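PDB 2YJG: lactate racemase apoprotein from Thermoanaerobacterium thermosaccharolyticum, which interconverts the D- and L-isomers of lactate and depends on a nickel pincer cofactor derived from nicotinic acid mononucleotide. Local coordinates for residues Gly145-Gly150 against Ile225-Lys230; Leu153-Leu158 against Pro188-Val193; His370-Val375 against Met387-Ala392. One frame throughout, in Å; residues are numbered along the deposited sequence.

Contact 1. Residues Gly145-Gly150 against Ile225-Lys230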
ATOM      1  N   GLY A 145      -5.725  29.424 -15.343  1.00 25.39           N
ATOM      2  CA  GLY A 145      -5.392  30.270 -16.463  1.00 24.41           C
ATOM      3  C   GLY A 145      -6.146  29.885 -17.698  1.00 23.65           C
ATOM      4  O   GLY A 145      -7.036  29.013 -17.656  1.00 22.62           O
ATOM      5  N   THR A 146      -5.819  30.588 -18.773  1.00 24.14           N
ATOM      6  CA  THR A 146      -6.381  30.275 -20.091  1.00 25.61           C
ATOM      7  C   THR A 146      -5.285  30.034 -21.141  1.00 25.37           C
ATOM      8  O   THR A 146      -4.308  30.749 -21.261  1.00 24.18           O
ATOM      9  CB  THR A 146      -7.251  31.389 -20.584  1.00 27.51           C
ATOM     10  OG1 THR A 146      -6.413  32.513 -20.830  1.00 29.84           O
ATOM     11  CG2 THR A 146      -8.350  31.715 -19.565  1.00 26.36           C
ATOM     12  N   LEU A 147      -5.504  29.020 -21.962  1.00 25.84           N
ATOM     13  CA  LEU A 147      -4.439  28.459 -22.772  1.00 25.46           C
ATOM     14  C   LEU A 147      -4.341  29.269 -24.067  1.00 26.52           C
ATOM     15  O   LEU A 147      -5.312  29.980 -24.422  1.00 26.40           O
ATOM     16  CB  LEU A 147      -4.776  27.001 -23.076  1.00 25.60           C
ATOM     17  CG  LEU A 147      -4.816  26.012 -21.900  1.00 22.73           C
ATOM     18  CD1 LEU A 147      -5.708  24.820 -22.130  1.00 24.70           C
ATOM     19  CD2 LEU A 147      -3.357  25.522 -21.560  1.00 23.49           C
ATOM     20  N   PRO A 148      -3.213  29.134 -24.796  1.00 26.96           N
ATOM     21  CA  PRO A 148      -3.086  29.744 -26.122  1.00 27.80           C
ATOM     22  C   PRO A 148      -4.265  29.516 -27.070  1.00 28.25           C
ATOM     23  O   PRO A 148      -4.613  30.427 -27.837  1.00 28.48           O
ATOM     24  CB  PRO A 148      -1.808  29.109 -26.672  1.00 28.28           C
ATOM     25  CG  PRO A 148      -0.993  28.834 -25.501  1.00 27.41           C
ATOM     26  CD  PRO A 148      -1.945  28.529 -24.370  1.00 26.72           C
ATOM     27  N   SER A 149      -4.880  28.338 -27.015  1.00 28.40           N
ATOM     28  CA  SER A 149      -6.043  28.025 -27.826  1.00 28.66           C
ATOM     29  C   SER A 149      -7.306  28.739 -27.369  1.00 28.74           C
ATOM     30  O   SER A 149      -8.332  28.676 -28.038  1.00 27.10           O
ATOM     31  CB  SER A 149      -6.324  26.540 -27.756  1.00 28.33           C
ATOM     32  OG  SER A 149      -6.494  26.148 -26.400  1.00 30.75           O
ATOM     33  N   GLY A 150      -7.252  29.364 -26.203  1.00 28.90           N
ATOM     34  CA  GLY A 150      -8.427  29.998 -25.604  1.00 29.64           C
ATOM     35  C   GLY A 150      -9.117  29.189 -24.505  1.00 30.04           C
ATOM     36  O   GLY A 150      -9.908  29.740 -23.756  1.00 31.43           O
ATOM     37  N   ILE A 225       2.583  22.867 -23.128  1.00 16.10           N
ATOM     38  CA  ILE A 225       3.769  23.628 -22.741  1.00 17.89           C
ATOM     39  C   ILE A 225       3.317  24.819 -21.897  1.00 18.49           C
ATOM     40  O   ILE A 225       3.890  25.105 -20.826  1.00 17.78           O
ATOM     41  CB  ILE A 225       4.555  24.033 -23.980  1.00 18.39           C
ATOM     42  CG1 ILE A 225       5.342  22.818 -24.500  1.00 21.92           C
ATOM     43  CG2 ILE A 225       5.441  25.258 -23.709  1.00 23.61           C
ATOM     44  CD1 ILE A 225       6.365  22.304 -23.557  1.00 20.28           C
ATOM     45  N   TYR A 226       2.261  25.480 -22.368  1.00 18.51           N
ATOM     46  CA  TYR A 226       1.735  26.623 -21.625  1.00 19.54           C
ATOM     47  C   TYR A 226       1.165  26.207 -20.298  1.00 18.27           C
ATOM     48  O   TYR A 226       1.448  26.871 -19.269  1.00 18.39           O
ATOM     49  CB  TYR A 226       0.695  27.334 -22.432  1.00 20.29           C
ATOM     50  CG  TYR A 226       0.157  28.574 -21.790  1.00 23.82           C
ATOM     51  CD1 TYR A 226      -0.926  28.536 -20.888  1.00 27.21           C
ATOM     52  CD2 TYR A 226       0.659  29.817 -22.160  1.00 30.08           C
ATOM     53  CE1 TYR A 226      -1.453  29.729 -20.366  1.00 29.72           C
ATOM     54  CE2 TYR A 226       0.137  30.978 -21.657  1.00 31.37           C
ATOM     55  CZ  TYR A 226      -0.892  30.940 -20.760  1.00 33.03           C
ATOM     56  OH  TYR A 226      -1.326  32.168 -20.285  1.00 40.71           O
ATOM     57  N   ALA A 227       0.387  25.106 -20.286  1.00 18.34           N
ATOM     58  CA  ALA A 227      -0.118  24.481 -19.036  1.00 16.73           C
ATOM     59  C   ALA A 227       0.978  24.223 -18.046  1.00 16.77           C
ATOM     60  O   ALA A 227       0.806  24.513 -16.848  1.00 17.08           O
ATOM     61  CB  ALA A 227      -0.886  23.156 -19.315  1.00 17.14           C
ATOM     62  N   ALA A 228       2.104  23.671 -18.501  1.00 16.87           N
ATOM     63  CA  ALA A 228       3.218  23.354 -17.577  1.00 17.24           C
ATOM     64  C   ALA A 228       3.818  24.636 -16.975  1.00 18.85           C
ATOM     65  O   ALA A 228       4.119  24.711 -15.754  1.00 18.43           O
ATOM     66  CB  ALA A 228       4.294  22.531 -18.286  1.00 16.65           C
ATOM     67  N   LYS A 229       4.024  25.645 -17.835  1.00 19.97           N
ATOM     68  CA  LYS A 229       4.484  26.972 -17.379  1.00 22.66           C
ATOM     69  C   LYS A 229       3.587  27.597 -16.325  1.00 23.01           C
ATOM     70  O   LYS A 229       4.088  28.042 -15.264  1.00 22.88           O
ATOM     71  CB  LYS A 229       4.657  27.969 -18.550  1.00 23.31           C
ATOM     72  CG  LYS A 229       5.540  27.448 -19.641  1.00 28.99           C
ATOM     73  CD  LYS A 229       6.490  28.500 -20.257  1.00 35.62           C
ATOM     74  CE  LYS A 229       5.750  29.567 -21.076  1.00 37.37           C
ATOM     75  NZ  LYS A 229       6.635  30.117 -22.205  1.00 38.40           N
ATOM     76  N   LYS A 230       2.277  27.583 -16.577  1.00 23.61           N
ATOM     77  CA  LYS A 230       1.290  28.161 -15.681  1.00 23.21           C
ATOM     78  C   LYS A 230       1.187  27.381 -14.376  1.00 22.39           C
ATOM     79  O   LYS A 230       0.744  27.932 -13.372  1.00 21.70           O
ATOM     80  CB  LYS A 230      -0.130  28.149 -16.273  1.00 24.99           C
ATOM     81  CG  LYS A 230      -0.488  29.165 -17.359  1.00 28.44           C
ATOM     82  CD  LYS A 230      -0.221  30.608 -16.946  1.00 31.19           C
ATOM     83  CE  LYS A 230      -1.419  31.361 -16.400  1.00 35.57           C
ATOM     84  NZ  LYS A 230      -1.093  32.813 -16.436  1.00 36.31           N
TER
HETATM   85  O   HOH W   1      -3.715  32.472 -18.471  1.00 46.48           O

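Contact 2. Residues Leu153-Leu158 against Pro188-Val193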
ATOM      1  N   LEU A 153      -7.835  26.256 -18.173  1.00 22.05           N
ATOM      2  CA  LEU A 153      -6.869  25.291 -17.664  1.00 21.60           C
ATOM      3  C   LEU A 153      -7.168  25.036 -16.177  1.00 21.46           C
ATOM      4  O   LEU A 153      -7.097  25.961 -15.357  1.00 22.47           O
ATOM      5  CB  LEU A 153      -5.454  25.847 -17.846  1.00 21.76           C
ATOM      6  CG  LEU A 153      -4.311  25.031 -17.233  1.00 23.77           C
ATOM      7  CD1 LEU A 153      -4.430  23.630 -17.853  1.00 26.62           C
ATOM      8  CD2 LEU A 153      -2.951  25.652 -17.457  1.00 26.95           C
ATOM      9  N   GLU A 154      -7.564  23.815 -15.844  1.00 20.71           N
ATOM     10  CA  GLU A 154      -7.875  23.444 -14.457  1.00 21.69           C
ATOM     11  C   GLU A 154      -6.956  22.310 -14.103  1.00 21.39           C
ATOM     12  O   GLU A 154      -6.925  21.312 -14.838  1.00 20.26           O
ATOM     13  CB  GLU A 154      -9.333  22.999 -14.344  1.00 22.31           C
ATOM     14  CG  GLU A 154     -10.263  24.078 -14.972  1.00 25.83           C
ATOM     15  CD  GLU A 154     -11.667  23.634 -15.280  1.00 32.23           C
ATOM     16  OE1 GLU A 154     -11.907  22.442 -15.573  1.00 34.17           O
ATOM     17  OE2 GLU A 154     -12.555  24.533 -15.244  1.00 34.77           O
ATOM     18  N   ILE A 155      -6.178  22.466 -13.038  1.00 20.42           N
ATOM     19  CA  ILE A 155      -5.317  21.365 -12.582  1.00 20.95           C
ATOM     20  C   ILE A 155      -5.511  21.019 -11.090  1.00 21.46           C
ATOM     21  O   ILE A 155      -6.123  21.786 -10.343  1.00 21.58           O
ATOM     22  CB  ILE A 155      -3.875  21.556 -12.974  1.00 20.92           C
ATOM     23  CG1 ILE A 155      -3.224  22.792 -12.327  1.00 21.44           C
ATOM     24  CG2 ILE A 155      -3.752  21.700 -14.528  1.00 20.13           C
ATOM     25  CD1 ILE A 155      -1.727  22.763 -12.336  1.00 20.16           C
ATOM     26  N   ASN A 156      -5.008  19.860 -10.683  1.00 21.47           N
ATOM     27  CA  ASN A 156      -5.054  19.444  -9.266  1.00 21.43           C
ATOM     28  C   ASN A 156      -4.499  20.528  -8.317  1.00 21.98           C
ATOM     29  O   ASN A 156      -3.352  21.036  -8.484  1.00 20.28           O
ATOM     30  CB  ASN A 156      -4.254  18.158  -9.099  1.00 20.17           C
ATOM     31  CG  ASN A 156      -4.606  17.375  -7.858  1.00 20.85           C
ATOM     32  OD1 ASN A 156      -4.361  17.818  -6.722  1.00 19.81           O
ATOM     33  ND2 ASN A 156      -5.131  16.178  -8.062  1.00 16.43           N
ATOM     34  N   LYS A 157      -5.325  20.856  -7.317  1.00 22.14           N
ATOM     35  CA  LYS A 157      -4.997  21.885  -6.311  1.00 23.31           C
ATOM     36  C   LYS A 157      -3.693  21.662  -5.548  1.00 21.67           C
ATOM     37  O   LYS A 157      -2.998  22.592  -5.204  1.00 20.99           O
ATOM     38  CB  LYS A 157      -6.138  21.977  -5.267  1.00 23.85           C
ATOM     39  CG  LYS A 157      -6.522  23.442  -4.964  1.00 30.52           C
ATOM     40  CD  LYS A 157      -7.905  23.604  -4.253  1.00 34.75           C
ATOM     41  CE  LYS A 157      -8.091  22.641  -3.069  1.00 38.46           C
ATOM     42  NZ  LYS A 157      -9.422  22.833  -2.330  1.00 41.04           N
ATOM     43  N   LEU A 158      -3.417  20.421  -5.231  1.00 21.51           N
ATOM     44  CA  LEU A 158      -2.174  20.069  -4.551  1.00 21.23           C
ATOM     45  C   LEU A 158      -0.977  20.573  -5.302  1.00 20.58           C
ATOM     46  O   LEU A 158      -0.038  21.089  -4.723  1.00 18.03           O
ATOM     47  CB  LEU A 158      -2.108  18.556  -4.447  1.00 22.32           C
ATOM     48  CG  LEU A 158      -1.087  18.033  -3.448  1.00 23.98           C
ATOM     49  CD1 LEU A 158      -1.567  18.333  -1.999  1.00 27.33           C
ATOM     50  CD2 LEU A 158      -0.957  16.540  -3.686  1.00 26.12           C
ATOM     51  N   PRO A 188      -2.080  15.956 -20.167  1.00 16.45           N
ATOM     52  CA  PRO A 188      -3.247  15.658 -19.366  1.00 15.11           C
ATOM     53  C   PRO A 188      -3.071  15.216 -17.904  1.00 15.13           C
ATOM     54  O   PRO A 188      -4.076  15.071 -17.189  1.00 15.02           O
ATOM     55  CB  PRO A 188      -3.905  14.551 -20.170  1.00 16.23           C
ATOM     56  CG  PRO A 188      -2.671  13.744 -20.795  1.00 18.06           C
ATOM     57  CD  PRO A 188      -1.571  14.767 -20.895  1.00 17.96           C
ATOM     58  N   GLY A 189      -1.852  14.959 -17.452  1.00 14.21           N
ATOM     59  CA  GLY A 189      -1.639  14.105 -16.298  1.00 14.26           C
ATOM     60  C   GLY A 189      -2.379  14.448 -15.012  1.00 14.78           C
ATOM     61  O   GLY A 189      -2.905  13.544 -14.323  1.00 15.73           O
ATOM     62  N   ILE A 190      -2.455  15.728 -14.693  1.00 15.88           N
ATOM     63  CA  ILE A 190      -3.136  16.176 -13.442  1.00 15.53           C
ATOM     64  C   ILE A 190      -4.208  17.231 -13.744  1.00 16.40           C
ATOM     65  O   ILE A 190      -4.474  18.059 -12.932  1.00 16.28           O
ATOM     66  CB  ILE A 190      -2.144  16.667 -12.365  1.00 15.30           C
ATOM     67  CG1 ILE A 190      -1.321  17.932 -12.811  1.00 14.34           C
ATOM     68  CG2 ILE A 190      -1.270  15.504 -11.907  1.00 14.15           C
ATOM     69  CD1 ILE A 190      -0.652  18.655 -11.613  1.00 16.21           C
ATOM     70  N   ALA A 191      -4.794  17.173 -14.933  1.00 16.50           N
ATOM     71  CA  ALA A 191      -5.807  18.140 -15.401  1.00 16.96           C
ATOM     72  C   ALA A 191      -7.193  17.599 -15.230  1.00 15.91           C
ATOM     73  O   ALA A 191      -7.399  16.393 -14.997  1.00 16.35           O
ATOM     74  CB  ALA A 191      -5.620  18.446 -16.896  1.00 16.25           C
ATOM     75  N   SER A 192      -8.159  18.499 -15.359  1.00 18.72           N
ATOM     76  CA  SER A 192      -9.594  18.111 -15.289  1.00 18.53           C
ATOM     77  C   SER A 192     -10.015  17.331 -16.504  1.00 19.63           C
ATOM     78  O   SER A 192      -9.442  17.526 -17.596  1.00 17.76           O
ATOM     79  CB  SER A 192     -10.470  19.357 -15.180  1.00 18.96           C
ATOM     80  OG  SER A 192     -10.439  20.114 -16.365  1.00 16.30           O
ATOM     81  N   VAL A 193     -11.019  16.450 -16.354  1.00 19.30           N
ATOM     82  CA  VAL A 193     -11.439  15.607 -17.504  1.00 20.24           C
ATOM     83  C   VAL A 193     -11.798  16.530 -18.702  1.00 20.81           C
ATOM     84  O   VAL A 193     -11.490  16.219 -19.832  1.00 18.39           O
ATOM     85  CB  VAL A 193     -12.586  14.615 -17.201  1.00 20.79           C
ATOM     86  CG1 VAL A 193     -12.972  13.830 -18.448  1.00 23.11           C
ATOM     87  CG2 VAL A 193     -12.215  13.639 -16.100  1.00 27.06           C
TER

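Contact 3. Residues His370-Val375 against Met387-Ala392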
ATOM      1  N   HIS A 370      -5.827   4.975 -47.712  1.00 16.64           N
ATOM      2  CA  HIS A 370      -5.115   3.683 -47.706  1.00 18.03           C
ATOM      3  C   HIS A 370      -6.042   2.571 -47.320  1.00 17.56           C
ATOM      4  O   HIS A 370      -6.960   2.779 -46.521  1.00 19.03           O
ATOM      5  CB  HIS A 370      -3.967   3.687 -46.684  1.00 17.33           C
ATOM      6  CG  HIS A 370      -3.031   4.826 -46.846  1.00 17.72           C
ATOM      7  ND1 HIS A 370      -3.159   6.003 -46.141  1.00 19.89           N
ATOM      8  CD2 HIS A 370      -1.949   4.975 -47.647  1.00 18.51           C
ATOM      9  CE1 HIS A 370      -2.201   6.839 -46.522  1.00 19.56           C
ATOM     10  NE2 HIS A 370      -1.427   6.221 -47.401  1.00 15.36           N
ATOM     11  N   LYS A 371      -5.750   1.367 -47.794  1.00 16.60           N
ATOM     12  CA  LYS A 371      -6.420   0.178 -47.262  1.00 18.34           C
ATOM     13  C   LYS A 371      -5.605  -0.376 -46.135  1.00 17.52           C
ATOM     14  O   LYS A 371      -4.381  -0.362 -46.239  1.00 18.22           O
ATOM     15  CB  LYS A 371      -6.490  -0.900 -48.358  1.00 19.43           C
ATOM     16  CG  LYS A 371      -7.158  -0.431 -49.610  1.00 24.85           C
ATOM     17  CD  LYS A 371      -8.630  -0.479 -49.548  1.00 33.46           C
ATOM     18  CE  LYS A 371      -9.239   0.297 -50.774  1.00 36.02           C
ATOM     19  NZ  LYS A 371     -10.503  -0.338 -51.293  1.00 39.24           N
ATOM     20  N   VAL A 372      -6.253  -0.868 -45.086  1.00 15.12           N
ATOM     21  CA  VAL A 372      -5.555  -1.496 -43.991  1.00 14.97           C
ATOM     22  C   VAL A 372      -6.029  -2.929 -43.895  1.00 14.41           C
ATOM     23  O   VAL A 372      -7.268  -3.236 -44.020  1.00 16.41           O
ATOM     24  CB  VAL A 372      -5.759  -0.738 -42.685  1.00 14.82           C
ATOM     25  CG1 VAL A 372      -5.109  -1.483 -41.489  1.00 12.12           C
ATOM     26  CG2 VAL A 372      -5.201   0.690 -42.821  1.00 15.25           C
ATOM     27  N   ILE A 373      -5.046  -3.806 -43.778  1.00 13.23           N
ATOM     28  CA  ILE A 373      -5.282  -5.229 -43.561  1.00 12.73           C
ATOM     29  C   ILE A 373      -4.768  -5.569 -42.193  1.00 12.63           C
ATOM     30  O   ILE A 373      -3.608  -5.280 -41.869  1.00 13.01           O
ATOM     31  CB  ILE A 373      -4.575  -6.154 -44.624  1.00 12.69           C
ATOM     32  CG1 ILE A 373      -5.172  -5.917 -45.993  1.00 16.72           C
ATOM     33  CG2 ILE A 373      -4.705  -7.660 -44.231  1.00 13.63           C
ATOM     34  CD1 ILE A 373      -4.304  -6.277 -47.117  1.00 17.53           C
ATOM     35  N   MET A 374      -5.611  -6.158 -41.354  1.00 11.88           N
ATOM     36  CA  MET A 374      -5.137  -6.526 -40.033  1.00 11.84           C
ATOM     37  C   MET A 374      -4.975  -8.071 -39.901  1.00 12.72           C
ATOM     38  O   MET A 374      -5.904  -8.834 -40.117  1.00 13.38           O
ATOM     39  CB  MET A 374      -6.044  -5.995 -38.919  1.00 13.18           C
ATOM     40  CG  MET A 374      -6.173  -4.491 -38.802  1.00 13.24           C
ATOM     41  SD  MET A 374      -7.020  -3.996 -37.287  1.00 13.14           S
ATOM     42  CE  MET A 374      -5.758  -4.199 -36.126  1.00  8.18           C
ATOM     43  N   VAL A 375      -3.779  -8.495 -39.548  1.00 12.53           N
ATOM     44  CA  VAL A 375      -3.499  -9.846 -39.055  1.00 13.13           C
ATOM     45  C   VAL A 375      -3.703  -9.806 -37.564  1.00 13.49           C
ATOM     46  O   VAL A 375      -2.962  -9.164 -36.828  1.00 11.99           O
ATOM     47  CB  VAL A 375      -2.015 -10.311 -39.432  1.00 13.91           C
ATOM     48  CG1 VAL A 375      -1.608 -11.665 -38.793  1.00 14.86           C
ATOM     49  CG2 VAL A 375      -1.831 -10.338 -40.995  1.00 14.65           C
ATOM     50  N   MET A 387     -15.012  -2.042 -39.238  1.00 15.82           N
ATOM     51  CA  MET A 387     -14.205  -0.827 -39.231  1.00 16.61           C
ATOM     52  C   MET A 387     -13.524  -0.548 -40.579  1.00 16.76           C
ATOM     53  O   MET A 387     -12.510   0.128 -40.658  1.00 16.47           O
ATOM     54  CB  MET A 387     -13.208  -0.857 -38.062  1.00 17.27           C
ATOM     55  CG  MET A 387     -13.925  -0.937 -36.728  1.00 16.82           C
ATOM     56  SD  MET A 387     -12.873  -0.968 -35.268  1.00 19.36           S
ATOM     57  CE  MET A 387     -12.523   0.774 -35.125  1.00 19.19           C
ATOM     58  N   PHE A 388     -14.170  -0.998 -41.644  1.00 14.89           N
ATOM     59  CA  PHE A 388     -13.732  -0.779 -42.999  1.00 15.80           C
ATOM     60  C   PHE A 388     -12.293  -1.216 -43.241  1.00 15.53           C
ATOM     61  O   PHE A 388     -11.600  -0.605 -44.033  1.00 17.22           O
ATOM     62  CB  PHE A 388     -13.912   0.677 -43.379  1.00 17.36           C
ATOM     63  CG  PHE A 388     -15.296   1.213 -43.054  1.00 17.70           C
ATOM     64  CD1 PHE A 388     -16.402   0.693 -43.665  1.00 25.94           C
ATOM     65  CD2 PHE A 388     -15.461   2.213 -42.130  1.00 22.22           C
ATOM     66  CE1 PHE A 388     -17.655   1.174 -43.382  1.00 25.18           C
ATOM     67  CE2 PHE A 388     -16.699   2.698 -41.844  1.00 24.11           C
ATOM     68  CZ  PHE A 388     -17.804   2.161 -42.467  1.00 23.23           C
ATOM     69  N   MET A 389     -11.850  -2.259 -42.536  1.00 15.66           N
ATOM     70  CA  MET A 389     -10.571  -2.868 -42.775  1.00 15.50           C
ATOM     71  C   MET A 389     -10.799  -4.329 -43.238  1.00 16.67           C
ATOM     72  O   MET A 389     -11.964  -4.766 -43.383  1.00 16.14           O
ATOM     73  CB  MET A 389      -9.732  -2.766 -41.535  1.00 14.88           C
ATOM     74  CG  MET A 389      -9.404  -1.352 -41.250  1.00 14.82           C
ATOM     75  SD  MET A 389      -8.359  -1.208 -39.863  1.00 13.47           S
ATOM     76  CE  MET A 389      -9.509  -1.488 -38.482  1.00 14.05           C
ATOM     77  N   THR A 390      -9.716  -5.048 -43.545  1.00 16.51           N
ATOM     78  CA  THR A 390      -9.822  -6.425 -44.012  1.00 16.13           C
ATOM     79  C   THR A 390      -8.977  -7.277 -43.101  1.00 16.95           C
ATOM     80  O   THR A 390      -7.737  -7.023 -42.925  1.00 14.49           O
ATOM     81  CB  THR A 390      -9.315  -6.592 -45.441  1.00 16.88           C
ATOM     82  OG1 THR A 390      -9.999  -5.712 -46.302  1.00 15.56           O
ATOM     83  CG2 THR A 390      -9.472  -8.030 -45.919  1.00 17.12           C
ATOM     84  N   PRO A 391      -9.614  -8.274 -42.484  1.00 17.94           N
ATOM     85  CA  PRO A 391      -8.873  -9.193 -41.641  1.00 18.03           C
ATOM     86  C   PRO A 391      -8.084 -10.211 -42.486  1.00 19.10           C
ATOM     87  O   PRO A 391      -8.486 -10.527 -43.614  1.00 19.10           O
ATOM     88  CB  PRO A 391      -9.970  -9.897 -40.864  1.00 17.94           C
ATOM     89  CG  PRO A 391     -11.162  -9.854 -41.782  1.00 17.93           C
ATOM     90  CD  PRO A 391     -11.012  -8.692 -42.677  1.00 18.38           C
ATOM     91  N   ALA A 392      -6.981 -10.688 -41.941  1.00 18.92           N
ATOM     92  CA  ALA A 392      -6.207 -11.783 -42.574  1.00 20.25           C
ATOM     93  C   ALA A 392      -5.699 -12.724 -41.514  1.00 20.66           C
ATOM     94  O   ALA A 392      -5.396 -12.289 -40.388  1.00 20.10           O
ATOM     95  CB  ALA A 392      -5.054 -11.229 -43.402  1.00 19.95           C
TER
HETATM   96  O   HOH W   2      -9.259  -0.668 -45.563  1.00 13.10           O
HETATM   97  O   HOH W   3      -8.740  -3.061 -46.664  1.00 37.57           O

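Contact 1. Residues Gly145-Gly150 against Ile225-Lys230
Pro148 lies over one face of the Tyr226 ring, with its CD 3.7 Å from the ring centroid and 26° off the ring normal, a CH-pi contact. The proline carbon is offset toward the rim, where it comes closest to Tyr226 CG at 3.3 Å, while Pro148 CG rests against Tyr226 CB and CD2. The tyrosine side chain leaves the helix with CG anti to the backbone N (chi1 -176°), and its phenol end comes beside the backbone of Thr146, the carbonyl O of which lies 3.2 Å from Tyr226 CE1. A water in the plane of the ring, at its edge, is hydrogen-bonded to Tyr226 OH (3.0 Å), and accepts from Thr146 N and, weakly, from Lys230 NZ. Leu147 reaches the helix with one methyl, CD2, which packs obliquely against Tyr226 CD1 at 3.9 Å and touches Ala227 CB at 4.1 Å. An alanine in place of Tyr226 would probably leave Pro148 CD without an aromatic face to lie on and the water without its phenol partner. Gly145 CA approaches Lys230 CE, and a side chain at this glycine would clash there. The segment 145-150 thus carries the end of strand 141-146 and the turn from Leu147 to Gly150 along helix 219-230, where Ser149 OG bonds to Asp223, and Leu153 of strand 152-156 packs against Leu147 and Ala227.

Contact 2. Residues Leu153-Leu158 against Pro188-Val193
Ile155 and Ala191 form a single backbone bridge with their CA atoms 4.3 Å apart, flanked by the hydrogen bonds Asn156 N to Ile190 O (2.9 Å) and Ser192 N to Glu154 O (3.1 Å). The first runs nearly in line with the Ile190 carbonyl, at a C=O...N angle of 173°, whereas in the second the Ser192 N-H sits above the plane of the Glu154 carbonyl. Side chains repeat the link at the Glu154 end: Ser192 OG donates to Glu154 OE1 at 2.9 Å, on the carboxylate lone pair that faces away from the other oxygen. Ser192 OG lies between its backbone N and carbonyl carbon (chi1 68°), and it also caps helix 193-198 through Cys195 N. Beyond the bridge, Ile155 and Ile190 meet by their CD1 methyls at 4.3 Å, and Asn156 CB packs on Ile190 CB. Asn156 OD1 accepts from Leu158 N in the carbonyl plane, making Asn156 the N-cap of helix 157-161, while its ND2 bonds to His133. His133 bonds to Ala191 O as well, so one imidazole ties both segments together. Hydrogen bonds thus fix the register of this largely buried contact, and the isoleucines add apolar packing: backbone groups are paired across the bridge, two helix starts are capped by its side chains, and the hydroxyl donor of Ser192 would probably favour the charged form of the Glu154 carboxylate.

Contact 3. Residues His370-Val375 against Met387-Ala392
Met389 lies alongside Val372, both side chains pointing the same way, with its SD 3.6 Å from Val372 CG1 and its CG against Val372 CB. Its chain bends at chi3 (-76°), and the terminal CE meets Met374 SD at 3.7 Å, the two methionines crossing one another. Met300 of helix 293-305 touches both. Toward the other face of the sheet, Ala392 CB touches both Ile373 CG2 (3.7 Å) and Val375 CG2. The backbones are joined by Thr390 N to Val372 O (3.1 Å), Met374 N to Thr390 O (2.8 Å) and Ala392 N to Met374 O (2.8 Å). Two waters extend this pairing: one accepts from Val372 N and donates to Phe388 O, the other donates to Val372 O and is hydrogen-bonded to Thr390 OG1. Phe388, with positive phi, is the C-prime residue of the Schellman motif that ends helix 381-386 and turns the chain into the strand. Strand 371-375, helix 381-386 and strand 390-392 make a parallel beta-alpha-beta crossover, the two short strand axes 33° apart, and strand 390-392 is the outermost on this side of the six-stranded parallel sheet that strand 22-25 completes at the other edge.

Contacts 1 and 2 belong to the N-terminal part of the chain and share the small antiparallel sheet of strands 141-146 and 152-156; both segments of contact 2 lie between those of contact 1 in the sequence. They meet where Leu153 N probably hydrogen-bonds to Gly145 O (2.9 Å). Contact 3 stands apart, its centre about 38 Å from that of contact 2, on the opposite side of the chain's centre. Contact 1 is at the surface and relies on an aromatic face, methyl packing and a bridging water. Contacts 2 and 3 are buried: a single bridge with helix-capping side chains in one, parallel strand pairing in the other, with methionines on one face and aliphatic side chains on the other.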